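PDB 3C0D: putative nitrite reductase NADPH (Small subunit) oxidoreductase protein, which probably serves as the small subunit of an NAD(P)H-dependent nitrite reductase, built on a Rieske-like domain of the [2Fe-2S] family. Local coordinates for residues A[8-13]-A[30-35]; A[38-43]-A[98-103]; A[58-61]-A[66-69]. One frame throughout, in Å; residues are numbered along the deposited sequence.

Interaction 1 (A[8-13]-A[30-35]); sequences KLCQLD and VALFYI
Leu12 lies across one face of the Tyr34 ring, the two side chains crossing at about a right angle. Its CD1 methyl forms a CH-pi contact, sitting 3.9 Å from the centroid of the Tyr34 ring and 17° off the ring normal, displaced toward the rim where Leu12 CD1 comes within 3.7 Å of Tyr34 CE1. The second branch extends along the ring to its phenol end, Leu12 CD2 lying 3.8 Å from Tyr34 OH. Leu12 places both methyls there by holding CG anti to its backbone nitrogen (chi1 -176°), which carries the end of the side chain nearer to strand 28-35 than the CB direction alone would suggest. The second part of the contact gathers round a single methyl, Leu32 CD1. Leu9 meets Leu32 tip to tip, with Leu9 CD2 3.9 Å from Leu32 CD1, while the thiol of Cys10 approaches the same methyl, SG to CD1 of Leu32 being 4.0 Å. Two successive residues can point the same way because Leu9 and Cys10 form a classic beta bulge opposite Val105. The backbones are far apart, with CA atoms of Cys10 and Leu32 separated by 9.8 Å, so packing of side chains joins them. Strand 6-11 pairs with strand 104-108 in the curled antiparallel sheet, whereas strand 28-35 runs between strands 21-25 and 39-47, with Leu32 also packed on Val23 and Ala42.

Interaction 2 (A[38-43]-A[98-103]); sequences SGVYAV and VTVDDN
Val40, Ala42, Val98 and Val100 meet without an aromatic ring among them. The CB of Tyr41, the one ring-bearing residue of the two segments, points away from residues 98-103, and its ring has Ser38 CB at the edge, in plane. The Val40 carbonyl oxygen merely packs against Val98 CB, at 3.8 Å. Beyond it the contact is one of methyl groups. Val40 and Val100 cross at about a right angle and touch closely, Val40 CG2 to Val100 CG2 being 3.5 Å; in both residues CG1 is anti to the backbone nitrogen (chi1 -172° and -171°), which leaves CG2 anti to the carbonyl carbon and facing its counterpart. Val98 has the same branch orientation, and its CG2 reaches Ala42 CB at 3.7 Å. Val98 thus spans Val40 and Ala42, two alternate positions on the same side of the facing strand. The strand segments run antiparallel at 154°, but their axes come no nearer than 6.6 Å: the two strands, paired in the same sheet, are splayed here and meet through side chains. Strand 39-47 is also bonded to strand 28-35, through Tyr41 with Phe33 and Val43 with Ala31. Strand 95-100 in turn pairs with strand 104-108, whose Val105 packs on both Val98 and Val100.

Interaction 3 (A[58-61]-A[66-69]); sequences GIVG and EMCV
Backbone hydrogen bonds join Gly61 and Cys68, which form a hydrogen-bonded pair of the antiparallel strands 59-62 and 67-70. Gly61 N donates to Cys68 O at 3.1 Å with an N-H...O angle of 157°, and the donor lies nearly along the C=O axis. The return bond from Cys68 N to Gly61 O is also 3.1 Å long, though the position of that oxygen is less certain. Cys68 O receives a further, weaker approach from the CA-H of Val60, with Val60 CA 3.6 Å from Cys68 O, so one carbonyl is met by two successive residues. Val60 and Val69 form the adjoining non-hydrogen-bonded pair, their CA atoms 4.5 Å apart and their side chains on the same face. The apolar contact is between side chains: Val60 CG1 lies 4.2 Å from the selenium, SE, of selenomethionine Met67, the two meeting obliquely. Side chain packs on backbone where Val69 turns CG2 anti to its backbone nitrogen and lays it against Gly58, 3.5 Å from Gly58 O; the lack of a side chain on Gly58 makes room for this methyl. The short turn between the strands makes this a beta hairpin, and strand 77-79 extends it to a small three-stranded antiparallel sheet. Such a small sheet beside a larger curled one is consistent with the Rieske-like fold, where the corresponding subdomain of cluster-bearing relatives holds the [2Fe-2S] site.

From the N terminus, interaction 1 closes the first loop, where strand 28-35 returns to pack against residues 8-13 after the chain has passed through strand 21-25. Interaction 2 opens only afterwards, in series with it, and spans a much longer excursion from strand 39-47 to strand 95-100. Interaction 3 falls within that excursion and closes just the short hairpin turn; none of the three cross. Interactions 1 and 2 adjoin in the large curled sheet, where a probable hydrogen bond links Ala31 N to Val43 O at 2.7 Å. Interaction 3 belongs to the smaller sheet, yet Phe33 of strand 28-35 packs on Val60 and Val69, tying the two sheets together.

Interaction 1 (A[8-13]-A[30-35])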
ATOM      1  N   LYS A   8     -14.631  -6.927   3.800  1.00 47.35           N
ATOM      2  CA  LYS A   8     -14.898  -5.641   3.168  1.00 45.91           C
ATOM      3  C   LYS A   8     -14.012  -4.581   3.807  1.00 44.63           C
ATOM      4  O   LYS A   8     -13.974  -4.452   5.030  1.00 44.99           O
ATOM      5  CB  LYS A   8     -16.375  -5.255   3.332  1.00 48.24           C
ATOM      6  CG  LYS A   8     -17.348  -6.145   2.549  1.00 48.91           C
ATOM      7  CD  LYS A   8     -18.797  -5.722   2.746  1.00 48.87           C
ATOM      8  CE  LYS A   8     -19.728  -6.607   1.928  1.00 50.72           C
ATOM      9  NZ  LYS A   8     -21.170  -6.341   2.186  1.00 50.37           N
ATOM     10  N   LEU A   9     -13.298  -3.829   2.972  1.00 42.89           N
ATOM     11  CA  LEU A   9     -12.380  -2.777   3.420  1.00 41.53           C
ATOM     12  C   LEU A   9     -12.920  -1.385   3.048  1.00 41.09           C
ATOM     13  O   LEU A   9     -13.135  -0.528   3.913  1.00 38.74           O
ATOM     14  CB  LEU A   9     -11.024  -3.009   2.764  1.00 41.50           C
ATOM     15  CG  LEU A   9      -9.787  -2.440   3.439  1.00 43.67           C
ATOM     16  CD1 LEU A   9      -9.762  -2.847   4.896  1.00 44.48           C
ATOM     17  CD2 LEU A   9      -8.558  -2.965   2.723  1.00 43.80           C
ATOM     18  N   CYS A  10     -13.118  -1.166   1.750  1.00 41.90           N
ATOM     19  CA  CYS A  10     -13.674   0.091   1.240  1.00 40.77           C
ATOM     20  C   CYS A  10     -14.162  -0.061  -0.195  1.00 41.62           C
ATOM     21  O   CYS A  10     -13.982  -1.103  -0.819  1.00 40.57           O
ATOM     22  CB  CYS A  10     -12.640   1.214   1.300  1.00 40.29           C
ATOM     23  SG  CYS A  10     -11.372   1.183   0.012  1.00 38.09           S
ATOM     24  N   GLN A  11     -14.797   0.993  -0.702  1.00 44.13           N
ATOM     25  CA  GLN A  11     -15.326   1.035  -2.067  1.00 43.29           C
ATOM     26  C   GLN A  11     -14.218   1.541  -2.978  1.00 41.62           C
ATOM     27  O   GLN A  11     -13.504   2.468  -2.611  1.00 42.35           O
ATOM     28  CB  GLN A  11     -16.493   2.012  -2.152  1.00 45.61           C
ATOM     29  CG  GLN A  11     -17.768   1.528  -1.525  1.00 47.02           C
ATOM     30  CD  GLN A  11     -18.283   0.281  -2.195  1.00 47.58           C
ATOM     31  OE1 GLN A  11     -17.979  -0.839  -1.772  1.00 46.34           O
ATOM     32  NE2 GLN A  11     -19.056   0.466  -3.261  1.00 47.58           N
ATOM     33  N   LEU A  12     -14.077   0.957  -4.162  1.00 39.40           N
ATOM     34  CA  LEU A  12     -13.035   1.405  -5.072  1.00 38.70           C
ATOM     35  C   LEU A  12     -13.061   2.921  -5.326  1.00 38.73           C
ATOM     36  O   LEU A  12     -12.006   3.547  -5.402  1.00 36.88           O
ATOM     37  CB  LEU A  12     -13.115   0.681  -6.415  1.00 35.17           C
ATOM     38  CG  LEU A  12     -11.941   1.107  -7.303  1.00 34.46           C
ATOM     39  CD1 LEU A  12     -10.794   0.096  -7.170  1.00 34.69           C
ATOM     40  CD2 LEU A  12     -12.395   1.233  -8.743  1.00 31.41           C
ATOM     41  N   ASP A  13     -14.241   3.523  -5.463  1.00 39.75           N
ATOM     42  CA  ASP A  13     -14.262   4.959  -5.711  1.00 41.12           C
ATOM     43  C   ASP A  13     -13.986   5.819  -4.472  1.00 42.25           C
ATOM     44  O   ASP A  13     -14.228   7.033  -4.474  1.00 41.80           O
ATOM     45  CB  ASP A  13     -15.554   5.399  -6.415  1.00 42.65           C
ATOM     46  CG  ASP A  13     -16.796   4.813  -5.802  1.00 45.41           C
ATOM     47  OD1 ASP A  13     -16.793   3.605  -5.476  1.00 48.62           O
ATOM     48  OD2 ASP A  13     -17.787   5.563  -5.678  1.00 45.32           O
ATOM     49  N   VAL A  30      -2.569   1.085   7.526  1.00 31.72           N
ATOM     50  CA  VAL A  30      -2.331   0.639   6.156  1.00 28.32           C
ATOM     51  C   VAL A  30      -2.570   1.737   5.118  1.00 27.76           C
ATOM     52  O   VAL A  30      -3.438   2.597   5.284  1.00 27.01           O
ATOM     53  CB  VAL A  30      -3.234  -0.569   5.820  1.00 27.90           C
ATOM     54  CG1 VAL A  30      -2.905  -1.106   4.447  1.00 25.26           C
ATOM     55  CG2 VAL A  30      -3.065  -1.640   6.871  1.00 26.10           C
ATOM     56  N   ALA A  31      -1.789   1.699   4.047  1.00 25.63           N
ATOM     57  CA  ALA A  31      -1.917   2.671   2.971  1.00 27.53           C
ATOM     58  C   ALA A  31      -2.389   1.942   1.719  1.00 28.02           C
ATOM     59  O   ALA A  31      -1.736   1.007   1.273  1.00 31.10           O
ATOM     60  CB  ALA A  31      -0.569   3.360   2.710  1.00 23.04           C
ATOM     61  N   LEU A  32      -3.530   2.348   1.168  1.00 28.30           N
ATOM     62  CA  LEU A  32      -4.047   1.715  -0.035  1.00 29.70           C
ATOM     63  C   LEU A  32      -3.668   2.536  -1.257  1.00 31.57           C
ATOM     64  O   LEU A  32      -3.754   3.764  -1.239  1.00 31.58           O
ATOM     65  CB  LEU A  32      -5.566   1.573   0.023  1.00 27.06           C
ATOM     66  CG  LEU A  32      -6.111   0.689   1.137  1.00 27.19           C
ATOM     67  CD1 LEU A  32      -7.537   0.309   0.811  1.00 26.83           C
ATOM     68  CD2 LEU A  32      -5.246  -0.559   1.293  1.00 25.58           C
ATOM     69  N   PHE A  33      -3.250   1.854  -2.317  1.00 30.69           N
ATOM     70  CA  PHE A  33      -2.843   2.532  -3.536  1.00 33.06           C
ATOM     71  C   PHE A  33      -3.503   1.853  -4.725  1.00 34.01           C
ATOM     72  O   PHE A  33      -3.144   0.728  -5.089  1.00 35.10           O
ATOM     73  CB  PHE A  33      -1.325   2.472  -3.699  1.00 31.42           C
ATOM     74  CG  PHE A  33      -0.577   3.443  -2.838  1.00 31.91           C
ATOM     75  CD1 PHE A  33      -0.514   4.796  -3.184  1.00 33.46           C
ATOM     76  CD2 PHE A  33       0.139   2.999  -1.720  1.00 33.94           C
ATOM     77  CE1 PHE A  33       0.264   5.706  -2.428  1.00 32.12           C
ATOM     78  CE2 PHE A  33       0.924   3.894  -0.949  1.00 32.22           C
ATOM     79  CZ  PHE A  33       0.983   5.246  -1.312  1.00 32.87           C
ATOM     80  N   TYR A  34      -4.463   2.541  -5.332  1.00 34.13           N
ATOM     81  CA  TYR A  34      -5.171   1.999  -6.486  1.00 35.16           C
ATOM     82  C   TYR A  34      -4.440   2.310  -7.795  1.00 34.78           C
ATOM     83  O   TYR A  34      -4.306   3.470  -8.170  1.00 35.40           O
ATOM     84  CB  TYR A  34      -6.596   2.567  -6.521  1.00 35.18           C
ATOM     85  CG  TYR A  34      -7.339   2.343  -7.815  1.00 34.46           C
ATOM     86  CD1 TYR A  34      -7.358   1.090  -8.424  1.00 33.78           C
ATOM     87  CD2 TYR A  34      -8.065   3.375  -8.405  1.00 35.42           C
ATOM     88  CE1 TYR A  34      -8.093   0.863  -9.602  1.00 35.88           C
ATOM     89  CE2 TYR A  34      -8.812   3.158  -9.578  1.00 36.49           C
ATOM     90  CZ  TYR A  34      -8.823   1.897 -10.168  1.00 35.79           C
ATOM     91  OH  TYR A  34      -9.599   1.653 -11.283  1.00 36.51           O
ATOM     92  N   ILE A  35      -3.964   1.269  -8.474  1.00 34.76           N
ATOM     93  CA  ILE A  35      -3.269   1.433  -9.751  1.00 38.11           C
ATOM     94  C   ILE A  35      -4.193   0.883 -10.833  1.00 41.16           C
ATOM     95  O   ILE A  35      -4.358  -0.332 -10.940  1.00 40.26           O
ATOM     96  CB  ILE A  35      -1.950   0.618  -9.812  1.00 37.34           C
ATOM     97  CG1 ILE A  35      -1.118   0.850  -8.548  1.00 35.47           C
ATOM     98  CG2 ILE A  35      -1.149   1.033 -11.018  1.00 34.62           C
ATOM     99  CD1 ILE A  35      -0.704   2.305  -8.346  1.00 35.06           C
TER

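Interaction 2 (A[38-43]-A[98-103])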
ATOM      1  N   SER A  38      -3.101  -2.221 -12.635  1.00 51.90           N
ATOM      2  CA  SER A  38      -2.765  -3.307 -11.709  1.00 50.76           C
ATOM      3  C   SER A  38      -3.776  -3.761 -10.656  1.00 50.25           C
ATOM      4  O   SER A  38      -3.807  -4.928 -10.293  1.00 50.31           O
ATOM      5  CB  SER A  38      -1.470  -2.956 -10.972  1.00 50.95           C
ATOM      6  OG  SER A  38      -0.386  -2.802 -11.859  1.00 51.64           O
ATOM      7  N   GLY A  39      -4.577  -2.845 -10.138  1.00 50.50           N
ATOM      8  CA  GLY A  39      -5.528  -3.219  -9.107  1.00 49.03           C
ATOM      9  C   GLY A  39      -5.236  -2.384  -7.868  1.00 48.12           C
ATOM     10  O   GLY A  39      -4.933  -1.190  -7.989  1.00 48.08           O
ATOM     11  N   VAL A  40      -5.306  -2.986  -6.682  1.00 44.93           N
ATOM     12  CA  VAL A  40      -5.046  -2.233  -5.459  1.00 42.17           C
ATOM     13  C   VAL A  40      -3.952  -2.852  -4.576  1.00 41.26           C
ATOM     14  O   VAL A  40      -3.986  -4.047  -4.264  1.00 39.16           O
ATOM     15  CB  VAL A  40      -6.346  -2.073  -4.641  1.00 40.57           C
ATOM     16  CG1 VAL A  40      -6.134  -1.135  -3.488  1.00 40.02           C
ATOM     17  CG2 VAL A  40      -7.452  -1.538  -5.528  1.00 41.55           C
ATOM     18  N   TYR A  41      -2.971  -2.036  -4.192  1.00 40.41           N
ATOM     19  CA  TYR A  41      -1.877  -2.496  -3.328  1.00 41.00           C
ATOM     20  C   TYR A  41      -1.923  -1.846  -1.933  1.00 40.59           C
ATOM     21  O   TYR A  41      -2.198  -0.655  -1.797  1.00 42.56           O
ATOM     22  CB  TYR A  41      -0.530  -2.213  -3.987  1.00 41.80           C
ATOM     23  CG  TYR A  41      -0.336  -2.975  -5.268  1.00 45.66           C
ATOM     24  CD1 TYR A  41      -0.931  -2.550  -6.444  1.00 47.49           C
ATOM     25  CD2 TYR A  41       0.413  -4.152  -5.294  1.00 48.59           C
ATOM     26  CE1 TYR A  41      -0.792  -3.283  -7.635  1.00 51.12           C
ATOM     27  CE2 TYR A  41       0.563  -4.898  -6.470  1.00 50.77           C
ATOM     28  CZ  TYR A  41      -0.044  -4.459  -7.642  1.00 52.93           C
ATOM     29  OH  TYR A  41       0.083  -5.203  -8.814  1.00 54.19           O
ATOM     30  N   ALA A  42      -1.649  -2.638  -0.902  1.00 37.36           N
ATOM     31  CA  ALA A  42      -1.669  -2.162   0.475  1.00 33.50           C
ATOM     32  C   ALA A  42      -0.290  -2.295   1.079  1.00 34.79           C
ATOM     33  O   ALA A  42       0.351  -3.327   0.910  1.00 37.64           O
ATOM     34  CB  ALA A  42      -2.646  -2.984   1.280  1.00 32.69           C
ATOM     35  N   VAL A  43       0.172  -1.268   1.789  1.00 33.24           N
ATOM     36  CA  VAL A  43       1.483  -1.315   2.443  1.00 32.64           C
ATOM     37  C   VAL A  43       1.351  -0.595   3.785  1.00 34.05           C
ATOM     38  O   VAL A  43       0.434   0.205   3.954  1.00 36.47           O
ATOM     39  CB  VAL A  43       2.568  -0.596   1.612  1.00 32.43           C
ATOM     40  CG1 VAL A  43       2.834  -1.349   0.319  1.00 32.40           C
ATOM     41  CG2 VAL A  43       2.127   0.836   1.310  1.00 33.01           C
ATOM     42  N   VAL A  98      -4.741  -7.944  -1.238  1.00 48.07           N
ATOM     43  CA  VAL A  98      -5.995  -7.242  -1.496  1.00 48.16           C
ATOM     44  C   VAL A  98      -6.645  -7.562  -2.848  1.00 49.01           C
ATOM     45  O   VAL A  98      -5.960  -7.737  -3.856  1.00 49.68           O
ATOM     46  CB  VAL A  98      -5.771  -5.714  -1.398  1.00 47.83           C
ATOM     47  CG1 VAL A  98      -7.071  -4.970  -1.630  1.00 48.70           C
ATOM     48  CG2 VAL A  98      -5.219  -5.362  -0.042  1.00 48.64           C
ATOM     49  N   THR A  99      -7.974  -7.628  -2.859  1.00 49.59           N
ATOM     50  CA  THR A  99      -8.723  -7.903  -4.084  1.00 51.05           C
ATOM     51  C   THR A  99      -9.910  -6.957  -4.222  1.00 51.99           C
ATOM     52  O   THR A  99     -10.383  -6.383  -3.235  1.00 52.27           O
ATOM     53  CB  THR A  99      -9.255  -9.347  -4.127  1.00 49.51           C
ATOM     54  OG1 THR A  99     -10.050  -9.605  -2.959  1.00 49.23           O
ATOM     55  CG2 THR A  99      -8.101 -10.324  -4.197  1.00 49.17           C
ATOM     56  N   VAL A 100     -10.390  -6.809  -5.455  1.00 52.33           N
ATOM     57  CA  VAL A 100     -11.526  -5.940  -5.756  1.00 50.99           C
ATOM     58  C   VAL A 100     -12.523  -6.700  -6.624  1.00 51.96           C
ATOM     59  O   VAL A 100     -12.280  -6.929  -7.807  1.00 51.35           O
ATOM     60  CB  VAL A 100     -11.067  -4.683  -6.519  1.00 48.44           C
ATOM     61  CG1 VAL A 100     -12.205  -3.690  -6.620  1.00 44.55           C
ATOM     62  CG2 VAL A 100      -9.851  -4.081  -5.827  1.00 47.69           C
ATOM     63  N   ASP A 101     -13.645  -7.095  -6.034  1.00 53.83           N
ATOM     64  CA  ASP A 101     -14.657  -7.825  -6.774  1.00 55.93           C
ATOM     65  C   ASP A 101     -15.490  -6.906  -7.657  1.00 56.09           C
ATOM     66  O   ASP A 101     -15.114  -6.667  -8.800  1.00 57.98           O
ATOM     67  CB  ASP A 101     -15.516  -8.622  -5.809  1.00 58.75           C
ATOM     68  CG  ASP A 101     -14.699  -9.647  -5.039  1.00 63.03           C
ATOM     69  OD1 ASP A 101     -13.994 -10.451  -5.702  1.00 61.65           O
ATOM     70  OD2 ASP A 101     -14.746  -9.640  -3.782  1.00 65.36           O
ATOM     71  N   ASP A 102     -16.611  -6.390  -7.173  1.00 55.15           N
ATOM     72  CA  ASP A 102     -17.377  -5.478  -8.020  1.00 54.32           C
ATOM     73  C   ASP A 102     -16.622  -4.166  -7.924  1.00 53.49           C
ATOM     74  O   ASP A 102     -15.771  -3.860  -8.760  1.00 54.35           O
ATOM     75  CB  ASP A 102     -18.807  -5.337  -7.507  1.00 56.43           C
ATOM     76  CG  ASP A 102     -19.821  -6.051  -8.399  1.00 57.46           C
ATOM     77  OD1 ASP A 102     -19.442  -7.008  -9.123  1.00 56.63           O
ATOM     78  OD2 ASP A 102     -21.004  -5.653  -8.368  1.00 57.19           O
ATOM     79  N   ASN A 103     -16.937  -3.384  -6.908  1.00 51.92           N
ATOM     80  CA  ASN A 103     -16.209  -2.150  -6.666  1.00 49.28           C
ATOM     81  C   ASN A 103     -15.905  -2.240  -5.187  1.00 47.81           C
ATOM     82  O   ASN A 103     -15.684  -1.247  -4.503  1.00 50.00           O
ATOM     83  CB  ASN A 103     -17.055  -0.920  -6.992  1.00 47.29           C
ATOM     84  CG  ASN A 103     -16.921  -0.498  -8.441  1.00 45.90           C
ATOM     85  OD1 ASN A 103     -15.811  -0.378  -8.965  1.00 41.64           O
ATOM     86  ND2 ASN A 103     -18.052  -0.262  -9.096  1.00 47.32           N
TER

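Interaction 3 (A[58-61]-A[66-69])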
ATOM      1  N   GLY A  58       3.028   9.643  -0.026  1.00 32.48           N
ATOM      2  CA  GLY A  58       4.164   9.549  -0.938  1.00 32.10           C
ATOM      3  C   GLY A  58       3.816   9.502  -2.421  1.00 33.70           C
ATOM      4  O   GLY A  58       2.801   8.923  -2.817  1.00 33.34           O
ATOM      5  N   ILE A  59       4.666  10.104  -3.248  1.00 34.51           N
ATOM      6  CA  ILE A  59       4.450  10.133  -4.688  1.00 36.51           C
ATOM      7  C   ILE A  59       4.702   8.775  -5.339  1.00 38.84           C
ATOM      8  O   ILE A  59       5.765   8.175  -5.149  1.00 37.74           O
ATOM      9  CB  ILE A  59       5.361  11.187  -5.357  1.00 36.60           C
ATOM     10  CG1 ILE A  59       4.895  12.587  -4.955  1.00 36.31           C
ATOM     11  CG2 ILE A  59       5.354  11.017  -6.880  1.00 32.71           C
ATOM     12  CD1 ILE A  59       5.735  13.696  -5.538  1.00 35.55           C
ATOM     13  N   VAL A  60       3.711   8.300  -6.097  1.00 39.32           N
ATOM     14  CA  VAL A  60       3.810   7.025  -6.801  1.00 40.89           C
ATOM     15  C   VAL A  60       4.474   7.251  -8.162  1.00 43.77           C
ATOM     16  O   VAL A  60       4.248   8.270  -8.812  1.00 43.60           O
ATOM     17  CB  VAL A  60       2.424   6.424  -7.045  1.00 40.11           C
ATOM     18  CG1 VAL A  60       2.558   5.062  -7.693  1.00 38.45           C
ATOM     19  CG2 VAL A  60       1.662   6.342  -5.745  1.00 40.44           C
ATOM     20  N   GLY A  61       5.294   6.302  -8.594  1.00 47.38           N
ATOM     21  CA  GLY A  61       5.963   6.434  -9.878  1.00 50.20           C
ATOM     22  C   GLY A  61       6.547   5.104 -10.292  1.00 53.34           C
ATOM     23  O   GLY A  61       6.581   4.181  -9.488  1.00 52.82           O
ATOM     24  N   GLU A  66       8.005  -2.075 -12.566  1.00 73.20           N
ATOM     25  CA  GLU A  66       7.236  -2.222 -11.327  1.00 72.06           C
ATOM     26  C   GLU A  66       7.308  -0.938 -10.493  1.00 69.52           C
ATOM     27  O   GLU A  66       8.395  -0.500 -10.116  1.00 68.79           O
ATOM     28  CB  GLU A  66       7.769  -3.424 -10.532  1.00 71.92           C
ATOM     29  CG  GLU A  66       9.288  -3.475 -10.391  1.00 70.99           C
ATOM     30  CD  GLU A  66       9.791  -2.726  -9.173  1.00 71.19           C
ATOM     31  OE1 GLU A  66       9.455  -3.140  -8.038  1.00 68.05           O
ATOM     32  OE2 GLU A  66      10.530  -1.731  -9.351  1.00 71.84           O
HETATM   33  N   MSE A  67       6.157  -0.335 -10.204  1.00 67.02           N
HETATM   34  CA  MSE A  67       6.188   0.906  -9.460  1.00 65.60           C
HETATM   35  C   MSE A  67       6.160   0.871  -7.957  1.00 61.13           C
HETATM   36  O   MSE A  67       5.609  -0.029  -7.335  1.00 57.51           O
HETATM   37  CB  MSE A  67       5.127   1.874  -9.961  1.00 70.74           C
HETATM   38  CG  MSE A  67       3.731   1.373 -10.039  1.00 76.49           C
HETATM   39 SE   MSE A  67       2.868   2.704 -11.130  1.00 86.91          SE
HETATM   40  CE  MSE A  67       2.845   1.736 -12.812  1.00 82.78           C
ATOM     41  N   CYS A  68       6.770   1.912  -7.403  1.00 57.63           N
ATOM     42  CA  CYS A  68       6.921   2.084  -5.978  1.00 55.49           C
ATOM     43  C   CYS A  68       6.451   3.459  -5.511  1.00 51.86           C
ATOM     44  O   CYS A  68       6.132   4.341  -6.324  1.00 50.49           O
ATOM     45  CB  CYS A  68       8.398   1.910  -5.625  1.00 57.62           C
ATOM     46  SG  CYS A  68       9.322   0.980  -6.883  1.00 64.59           S
ATOM     47  N   VAL A  69       6.416   3.627  -4.191  1.00 47.26           N
ATOM     48  CA  VAL A  69       6.024   4.889  -3.580  1.00 41.99           C
ATOM     49  C   VAL A  69       7.209   5.494  -2.812  1.00 39.72           C
ATOM     50  O   VAL A  69       7.857   4.827  -2.000  1.00 37.86           O
ATOM     51  CB  VAL A  69       4.832   4.699  -2.622  1.00 39.35           C
ATOM     52  CG1 VAL A  69       5.127   3.599  -1.635  1.00 36.77           C
ATOM     53  CG2 VAL A  69       4.552   5.998  -1.897  1.00 35.30           C
TER